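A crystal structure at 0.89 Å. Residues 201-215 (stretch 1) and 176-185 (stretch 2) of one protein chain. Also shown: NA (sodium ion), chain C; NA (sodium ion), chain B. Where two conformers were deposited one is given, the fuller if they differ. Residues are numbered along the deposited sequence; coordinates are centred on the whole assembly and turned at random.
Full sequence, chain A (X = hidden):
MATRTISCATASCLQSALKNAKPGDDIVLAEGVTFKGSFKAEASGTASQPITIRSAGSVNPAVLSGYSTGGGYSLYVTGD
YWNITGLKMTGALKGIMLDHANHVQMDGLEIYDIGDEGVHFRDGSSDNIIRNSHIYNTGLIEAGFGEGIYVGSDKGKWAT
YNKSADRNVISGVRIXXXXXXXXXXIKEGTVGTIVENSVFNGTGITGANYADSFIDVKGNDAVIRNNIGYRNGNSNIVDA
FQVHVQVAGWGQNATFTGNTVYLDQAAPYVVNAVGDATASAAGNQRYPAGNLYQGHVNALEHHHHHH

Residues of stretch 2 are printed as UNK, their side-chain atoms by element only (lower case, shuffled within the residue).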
ATOM      1  N   ASN A 201     -12.023  -0.695  -5.197  1.00  4.75           N
ATOM      2  CA  ASN A 201     -13.116  -1.646  -5.412  1.00  4.86           C
ATOM      3  C   ASN A 201     -13.385  -2.301  -4.070  1.00  4.51           C
ATOM      4  O   ASN A 201     -12.648  -3.181  -3.622  1.00  4.89           O
ATOM      5  CB  ASN A 201     -12.733  -2.671  -6.473  1.00  5.40           C
ATOM      6  CG  ASN A 201     -13.831  -3.692  -6.704  1.00  5.48           C
ATOM      7  OD1 ASN A 201     -14.733  -3.837  -5.866  1.00  6.04           O
ATOM      8  ND2 ASN A 201     -13.742  -4.402  -7.795  1.00  7.22           N
ATOM      9  N   GLY A 202     -14.420  -1.821  -3.387  1.00  4.55           N
ATOM     10  CA  GLY A 202     -14.714  -2.241  -2.030  1.00  4.60           C
ATOM     11  C   GLY A 202     -15.240  -3.647  -1.851  1.00  4.27           C
ATOM     12  O   GLY A 202     -15.351  -4.101  -0.707  1.00  4.56           O
ATOM     13  N   THR A 203     -15.578  -4.336  -2.942  1.00  4.61           N
ATOM     14  CA  THR A 203     -16.009  -5.722  -2.801  1.00  4.63           C
ATOM     15  C   THR A 203     -14.921  -6.508  -2.073  1.00  4.90           C
ATOM     16  O   THR A 203     -13.750  -6.426  -2.449  1.00  4.97           O
ATOM     17  CB  THR A 203     -16.311  -6.298  -4.186  1.00  5.67           C
ATOM     18  OG1 THR A 203     -17.331  -5.503  -4.794  1.00  5.60           O
ATOM     19  CG2 THR A 203     -16.714  -7.763  -4.108  1.00  6.63           C
ATOM     20  N   GLY A 204     -15.313  -7.237  -1.043  1.00  4.95           N
ATOM     21  CA  GLY A 204     -14.403  -8.045  -0.269  1.00  4.99           C
ATOM     22  C   GLY A 204     -13.901  -7.446   1.034  1.00  5.00           C
ATOM     23  O   GLY A 204     -13.381  -8.193   1.872  1.00  5.68           O
ATOM     24  N   ILE A 205     -14.071  -6.128   1.275  1.00  4.49           N
ATOM     25  CA  ILE A 205     -13.740  -5.608   2.612  1.00  4.44           C
ATOM     26  C   ILE A 205     -14.653  -6.336   3.601  1.00  4.51           C
ATOM     27  O   ILE A 205     -15.864  -6.458   3.395  1.00  4.93           O
ATOM     28  CB  ILE A 205     -13.887  -4.081   2.685  1.00  4.35           C
ATOM     29  CG1 ILE A 205     -12.812  -3.420   1.804  1.00  4.60           C
ATOM     30  CG2 ILE A 205     -13.790  -3.617   4.134  1.00  5.32           C
ATOM     31  CD1 ILE A 205     -12.839  -1.891   1.832  1.00  4.99           C
ATOM     32  N   THR A 206     -14.058  -6.863   4.675  1.00  4.56           N
ATOM     33  CA  THR A 206     -14.756  -7.803   5.556  1.00  4.45           C
ATOM     34  C   THR A 206     -15.376  -7.182   6.793  1.00  4.73           C
ATOM     35  O   THR A 206     -16.268  -7.814   7.387  1.00  5.15           O
ATOM     36  CB  THR A 206     -13.797  -8.898   6.077  1.00  4.98           C
ATOM     37  OG1 THR A 206     -12.740  -8.318   6.850  1.00  5.00           O
ATOM     38  CG2 THR A 206     -13.293  -9.786   4.946  1.00  5.53           C
ATOM     39  N   GLY A 207     -14.911  -6.015   7.254  1.00  5.20           N
ATOM     40  CA  GLY A 207     -15.273  -5.527   8.560  1.00  5.44           C
ATOM     41  C   GLY A 207     -14.426  -6.073   9.705  1.00  5.58           C
ATOM     42  O   GLY A 207     -14.616  -5.633  10.840  1.00  6.94           O
ATOM     43  N   ALA A 208     -13.528  -7.013   9.448  1.00  5.49           N
ATOM     44  CA  ALA A 208     -12.746  -7.610  10.526  1.00  6.06           C
ATOM     45  C   ALA A 208     -11.836  -6.573  11.137  1.00  6.42           C
ATOM     46  O   ALA A 208     -11.256  -5.738  10.458  1.00  6.79           O
ATOM     47  CB  ALA A 208     -11.878  -8.725   9.966  1.00  7.13           C
ATOM     48  N   ASN A 209     -11.654  -6.649  12.454  1.00  8.24           N
ATOM     49  CA  ASN A 209     -10.612  -5.807  13.088  1.00  8.74           C
ATOM     50  C   ASN A 209     -10.786  -4.344  12.697  1.00  8.74           C
ATOM     51  O   ASN A 209      -9.826  -3.651  12.333  1.00  9.50           O
ATOM     52  CB  ASN A 209      -9.185  -6.281  12.799  1.00  9.83           C
ATOM     53  CG  ASN A 209      -8.150  -5.636  13.672  1.00 12.86           C
ATOM     54  OD1 ASN A 209      -8.413  -5.236  14.815  1.00 13.31           O
ATOM     55  ND2 ASN A 209      -6.921  -5.566  13.166  1.00 24.37           N
ATOM     56  N   TYR A 210     -12.072  -3.914  12.772  1.00  9.45           N
ATOM     57  CA  TYR A 210     -12.504  -2.518  12.558  1.00 11.13           C
ATOM     58  C   TYR A 210     -12.362  -2.012  11.136  1.00  6.96           C
ATOM     59  O   TYR A 210     -12.514  -0.815  10.909  1.00  6.82           O
ATOM     60  CB  TYR A 210     -11.849  -1.541  13.548  1.00 23.07           C
ATOM     61  CG  TYR A 210     -11.872  -1.959  14.980  1.00 19.87           C
ATOM     62  CD1 TYR A 210     -13.007  -1.754  15.742  1.00 24.22           C
ATOM     63  CD2 TYR A 210     -10.759  -2.554  15.589  1.00 22.02           C
ATOM     64  CE1 TYR A 210     -13.054  -2.120  17.089  1.00 34.70           C
ATOM     65  CE2 TYR A 210     -10.791  -2.916  16.932  1.00 30.80           C
ATOM     66  CZ  TYR A 210     -11.941  -2.697  17.657  1.00 47.11           C
ATOM     67  OH  TYR A 210     -11.970  -3.061  18.980  1.00 78.37           O
ATOM     68  N   ALA A 211     -12.087  -2.883  10.212  1.00  5.57           N
ATOM     69  CA  ALA A 211     -11.750  -2.486   8.854  1.00  4.96           C
ATOM     70  C   ALA A 211     -13.031  -2.376   8.035  1.00  4.81           C
ATOM     71  O   ALA A 211     -13.549  -3.357   7.480  1.00  5.94           O
ATOM     72  CB  ALA A 211     -10.783  -3.479   8.222  1.00  6.05           C
ATOM     73  N   ASP A 212     -13.564  -1.163   7.998  1.00  4.85           N
ATOM     74  CA  ASP A 212     -14.928  -0.923   7.519  1.00  4.90           C
ATOM     75  C   ASP A 212     -15.004   0.363   6.692  1.00  4.55           C
ATOM     76  O   ASP A 212     -16.076   0.953   6.540  1.00  4.94           O
ATOM     77  CB  ASP A 212     -15.930  -0.949   8.664  1.00  5.13           C
ATOM     78  CG  ASP A 212     -15.711   0.116   9.717  1.00  5.97           C
ATOM     79  OD1 ASP A 212     -14.852   0.991   9.572  1.00  5.54           O
ATOM     80  OD2 ASP A 212     -16.421   0.016  10.754  1.00 10.08           O
ATOM     81  N   SER A 213     -13.883   0.748   6.094  1.00  4.39           N
ATOM     82  CA  SER A 213     -13.816   1.901   5.211  1.00  4.16           C
ATOM     83  C   SER A 213     -12.730   1.634   4.166  1.00  3.93           C
ATOM     84  O   SER A 213     -11.886   0.751   4.343  1.00  4.51           O
ATOM     85  CB  SER A 213     -13.515   3.191   5.978  1.00  4.37           C
ATOM     86  OG  SER A 213     -12.245   3.108   6.629  1.00  4.96           O
ATOM     87  N   PHE A 214     -12.736   2.409   3.074  1.00  3.72           N
ATOM     88  CA  PHE A 214     -11.651   2.299   2.100  1.00  3.72           C
ATOM     89  C   PHE A 214     -10.298   2.667   2.704  1.00  3.87           C
ATOM     90  O   PHE A 214      -9.287   2.021   2.443  1.00  4.00           O
ATOM     91  CB  PHE A 214     -11.883   3.177   0.866  1.00  4.08           C
ATOM     92  CG  PHE A 214     -13.189   2.985   0.134  1.00  4.19           C
ATOM     93  CD1 PHE A 214     -13.562   1.751  -0.414  1.00  5.06           C
ATOM     94  CD2 PHE A 214     -14.038   4.063  -0.045  1.00  5.06           C
ATOM     95  CE1 PHE A 214     -14.768   1.632  -1.097  1.00  6.19           C
ATOM     96  CE2 PHE A 214     -15.221   3.933  -0.734  1.00  5.55           C
ATOM     97  CZ  PHE A 214     -15.590   2.720  -1.267  1.00  5.48           C
ATOM     98  N   ILE A 215     -10.298   3.789   3.438  1.00  3.82           N
ATOM     99  CA  ILE A 215      -9.091   4.321   4.041  1.00  3.74           C
ATOM    100  C   ILE A 215      -9.415   4.651   5.494  1.00  3.50           C
ATOM    101  O   ILE A 215     -10.487   5.191   5.796  1.00  4.25           O
ATOM    102  CB  ILE A 215      -8.580   5.608   3.327  1.00  4.11           C
ATOM    103  CG1 ILE A 215      -8.416   5.342   1.825  1.00  4.51           C
ATOM    104  CG2 ILE A 215      -7.275   6.077   3.970  1.00  4.80           C
ATOM    105  CD1 ILE A 215      -7.933   6.543   1.028  1.00  5.50           C
ATOM    106  N   UNK A 176      -8.357  -3.677  -4.466  1.00  4.88           N
ATOM    107  CA  UNK A 176      -9.550  -4.494  -4.501  1.00  4.98           C
ATOM    108  C   UNK A 176      -9.746  -5.107  -5.866  1.00  5.05           C
ATOM    109  O   UNK A 176      -9.046  -4.755  -6.825  1.00  5.97           O
ATOM    110  N   UNK A 177     -10.700  -6.012  -6.007  1.00  5.11           N
ATOM    111  CA  UNK A 177     -11.545  -6.556  -4.944  1.00  5.37           C
ATOM    112  C   UNK A 177     -10.739  -7.551  -4.087  1.00  4.59           C
ATOM    113  O   UNK A 177      -9.561  -7.799  -4.300  1.00  5.35           O
ATOM    114  c   UNK A 177     -10.914  -6.733  -7.286  1.00  6.50           C
ATOM    115  c   UNK A 177     -12.664  -7.225  -5.720  1.00  6.12           C
ATOM    116  c   UNK A 177     -11.940  -7.810  -6.925  1.00  7.23           C
ATOM    117  N   UNK A 178     -11.426  -8.137  -3.097  1.00  5.18           N
ATOM    118  CA  UNK A 178     -10.802  -9.172  -2.295  1.00  5.23           C
ATOM    119  C   UNK A 178      -9.762  -8.701  -1.314  1.00  4.67           C
ATOM    120  O   UNK A 178      -9.038  -9.525  -0.765  1.00  5.13           O
ATOM    121  N   UNK A 179      -9.675  -7.385  -1.090  1.00  4.59           N
ATOM    122  CA  UNK A 179      -8.844  -6.840  -0.026  1.00  4.40           C
ATOM    123  C   UNK A 179      -9.698  -6.829   1.228  1.00  4.57           C
ATOM    124  O   UNK A 179     -10.750  -6.191   1.312  1.00  4.84           O
ATOM    125  c   UNK A 179      -7.319  -5.637  -1.570  1.00  4.96           C
ATOM    126  c   UNK A 179      -8.307  -5.459  -0.436  1.00  4.33           C
ATOM    127  c   UNK A 179      -7.680  -4.749   0.754  1.00  4.89           C
ATOM    128  N   UNK A 180      -9.275  -7.629   2.226  1.00  4.47           N
ATOM    129  CA  UNK A 180     -10.135  -7.959   3.340  1.00  4.71           C
ATOM    130  C   UNK A 180     -10.221  -6.852   4.390  1.00  4.27           C
ATOM    131  O   UNK A 180     -11.242  -6.761   5.095  1.00  4.75           O
ATOM    132  c   UNK A 180      -9.656  -9.237   4.036  1.00  5.29           C
ATOM    133  N   UNK A 181      -9.174  -6.063   4.576  1.00  4.54           N
ATOM    134  CA  UNK A 181      -9.193  -4.957   5.512  1.00  4.47           C
ATOM    135  C   UNK A 181      -9.250  -3.648   4.727  1.00  4.45           C
ATOM    136  O   UNK A 181      -9.720  -3.631   3.596  1.00  5.02           O
ATOM    137  c   UNK A 181      -8.041  -5.067   6.524  1.00  4.84           C
ATOM    138  N   UNK A 182      -8.828  -2.532   5.346  1.00  4.35           N
ATOM    139  CA  UNK A 182      -8.857  -1.296   4.578  1.00  4.56           C
ATOM    140  C   UNK A 182      -8.007  -1.440   3.328  1.00  3.97           C
ATOM    141  O   UNK A 182      -6.959  -2.078   3.323  1.00  4.49           O
ATOM    142  o   UNK A 182      -9.178  -0.009   8.948  1.00  5.69           O
ATOM    143  c   UNK A 182      -9.081   0.265   6.619  1.00  5.03           C
ATOM    144  o   UNK A 182      -7.778  -1.343   7.828  1.00  5.64           O
ATOM    145  c   UNK A 182      -8.621  -0.447   7.867  1.00  4.79           C
ATOM    146  c   UNK A 182      -8.319  -0.090   5.363  1.00  4.79           C
ATOM    147  N   UNK A 183      -8.415  -0.745   2.273  1.00  4.08           N
ATOM    148  CA  UNK A 183      -7.532  -0.603   1.120  0.57  4.16           C
ATOM    149  C   UNK A 183      -6.240   0.071   1.506  1.00  4.08           C
ATOM    150  O   UNK A 183      -5.167  -0.355   1.066  1.00  4.29           O
ATOM    151  n   UNK A 183     -10.667  -2.375  -1.201  0.57  3.36           N
ATOM    152  c   UNK A 183      -9.286  -0.771  -0.646  0.57  4.72           C
ATOM    153  n   UNK A 183      -9.854  -0.485  -1.873  0.57  5.76           N
ATOM    154  c   UNK A 183      -8.261   0.108  -0.030  0.57  3.80           C
ATOM    155  c   UNK A 183     -10.697  -1.464  -2.154  0.57  5.96           C
ATOM    156  c   UNK A 183      -9.748  -1.991  -0.262  0.57  3.21           C
ATOM    157  N   UNK A 184      -6.319   1.125   2.323  1.00  4.11           N
ATOM    158  CA  UNK A 184      -5.148   1.832   2.802  1.00  4.01           C
ATOM    159  C   UNK A 184      -5.373   2.150   4.284  1.00  3.75           C
ATOM    160  O   UNK A 184      -6.373   2.762   4.646  1.00  4.40           O
ATOM    161  c   UNK A 184      -4.786   2.823   0.525  1.00  5.32           C
ATOM    162  c   UNK A 184      -4.842   3.109   2.043  1.00  4.71           C
ATOM    163  c   UNK A 184      -3.538   3.740   2.529  1.00  5.80           C
ATOM    164  c   UNK A 184      -4.775   4.034  -0.333  1.00  6.41           C
ATOM    165  N   UNK A 185      -4.422   1.723   5.124  1.00  3.82           N
ATOM    166  CA  UNK A 185      -4.448   2.001   6.569  1.00  3.94           C
ATOM    167  C   UNK A 185      -3.211   2.824   6.869  1.00  3.69           C
ATOM    168  O   UNK A 185      -2.097   2.329   6.724  1.00  4.46           O
ATOM    169  o   UNK A 185      -4.989   2.006   9.259  1.00  8.33           O
ATOM    170  c   UNK A 185      -4.806   0.885   8.823  1.00  5.99           C
ATOM    171  c   UNK A 185      -4.510   0.707   7.351  1.00  4.83           C
ATOM    172  o   UNK A 185      -4.897  -0.175   9.516  1.00  7.63           O
TER
HETATM  173 NA    NA C 402     -12.831   1.499  10.779  1.00  5.42          NA
HETATM  174 NA    NA B 401      -6.327  -2.187   9.670  1.00  8.11          NA
HETATM  175  O   HOH W   1     -11.596  -5.100  -1.184  1.00  4.78           O
HETATM  176  O   HOH W   2     -11.764   1.197   8.687  1.00  5.25           O
HETATM  177  O   HOH W   3      -7.930  -0.979  10.935  1.00 15.32           O
HETATM  178  O   HOH W   4      -7.812  -4.021  10.097  1.00 10.65           O
HETATM  179  O   HOH W   5      -4.997  -2.734  11.631  1.00 21.89           O
HETATM  180  O   HOH W   6     -10.757   1.727  11.907  1.00  9.18           O
HETATM  181  O   HOH W   7     -13.921   1.790  12.853  1.00 15.04           O

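Position 176 has no atoms beyond the backbone. Its CA lies 3.5 Å from Asn201 O in a CA-H...O contact, and a CB built here would fall 2.0 Å from that same oxygen. With phi at 94°, the residue is Gly176.

Position 177 carries three carbons that close a ring onto its own backbone N, and the peptide bond before it is cis. Its CB packs 3.7 Å from Asn201 ND2 and 4.1 Å from Thr203 CB. This is Pro177.

Position 178 again has only backbone, with a positive phi of 73°, and is Gly178. Its N donates a hydrogen bond to Thr203 O at 3.0 Å. Across from it, Gly204 is the more constrained, since a CB there would clash with Gly178 N at 2.6 Å.

At position 179 one carbon carries two more, the beta-branched pattern of Val179. The side chain makes no contact with stretch 1, so the backbone does: Val179 O lies 3.3 Å from Ile205 CA in a CA-H...O contact.

Position 180 has a single side-chain carbon, 3.8 Å from Thr206 CG2, which identifies Ala180. Its carbonyl O accepts two hydrogen bonds from one residue, from Thr206 N and from Thr206 OG1, both at 2.8 Å.

Position 181 also has one carbon. Although its CA-to-CB bond points away overall, this CB still meets Ala211 CB at 3.6 Å, a small apolar contact. The residue is Ala181.

Position 182 shows three carbons, the third bearing two oxygens; the carbons pack against Ser213 O and the oxygens approach Ala211. A carboxylate at the end of a two-methylene arm makes this Glu182. Its CG lies 3.6 Å from Ser213 O. Glu182 OE2 accepts a hydrogen bond from water 2 at 2.9 Å, and that water also binds Ser213 OG, Asp212 N and the chain C sodium. Glu182 OE1 binds the chain B sodium at 2.5 Å.

Position 183 has one carbon leading to a five-membered ring of three carbons and two nitrogens. The ring edge meets Asn201 O, and Ile205 CD1 also touches the ring, which is that of His183. Asn201 O is 3.0 Å from His183 CE1, while Ile205 CD1 lies 3.7 Å from His183 CD2. Water 1 joins His183 NE2 (2.9 Å) to Thr203 O (2.8 Å).

Position 184 has four carbons, forked at the first with one arm two carbons long; its CB lies 4.2 Å from Ile215 CG1. This is Ile184, whose N donates to Phe214 O at 3.1 Å.

Position 185 has two carbons, the second with two oxygens, none touching stretch 1, and is Asp185. Its OD2 binds the chain B sodium at 2.5 Å.

The contact buries 764 Å² in all. Its direct hydrogen bonds all end on backbone carbonyls, Gly176 and Gly204 leave room for close approach, and a parallel bridge pairs Ile215 with Ile184, their side chains on the same face of the sheet. His183 and Glu182, the most covered residues of stretch 2, reach across with their side chains, linked to stretch 1 also through waters 1 and 2 respectively.

Stretch 2 176-185: GPGVAAEHID
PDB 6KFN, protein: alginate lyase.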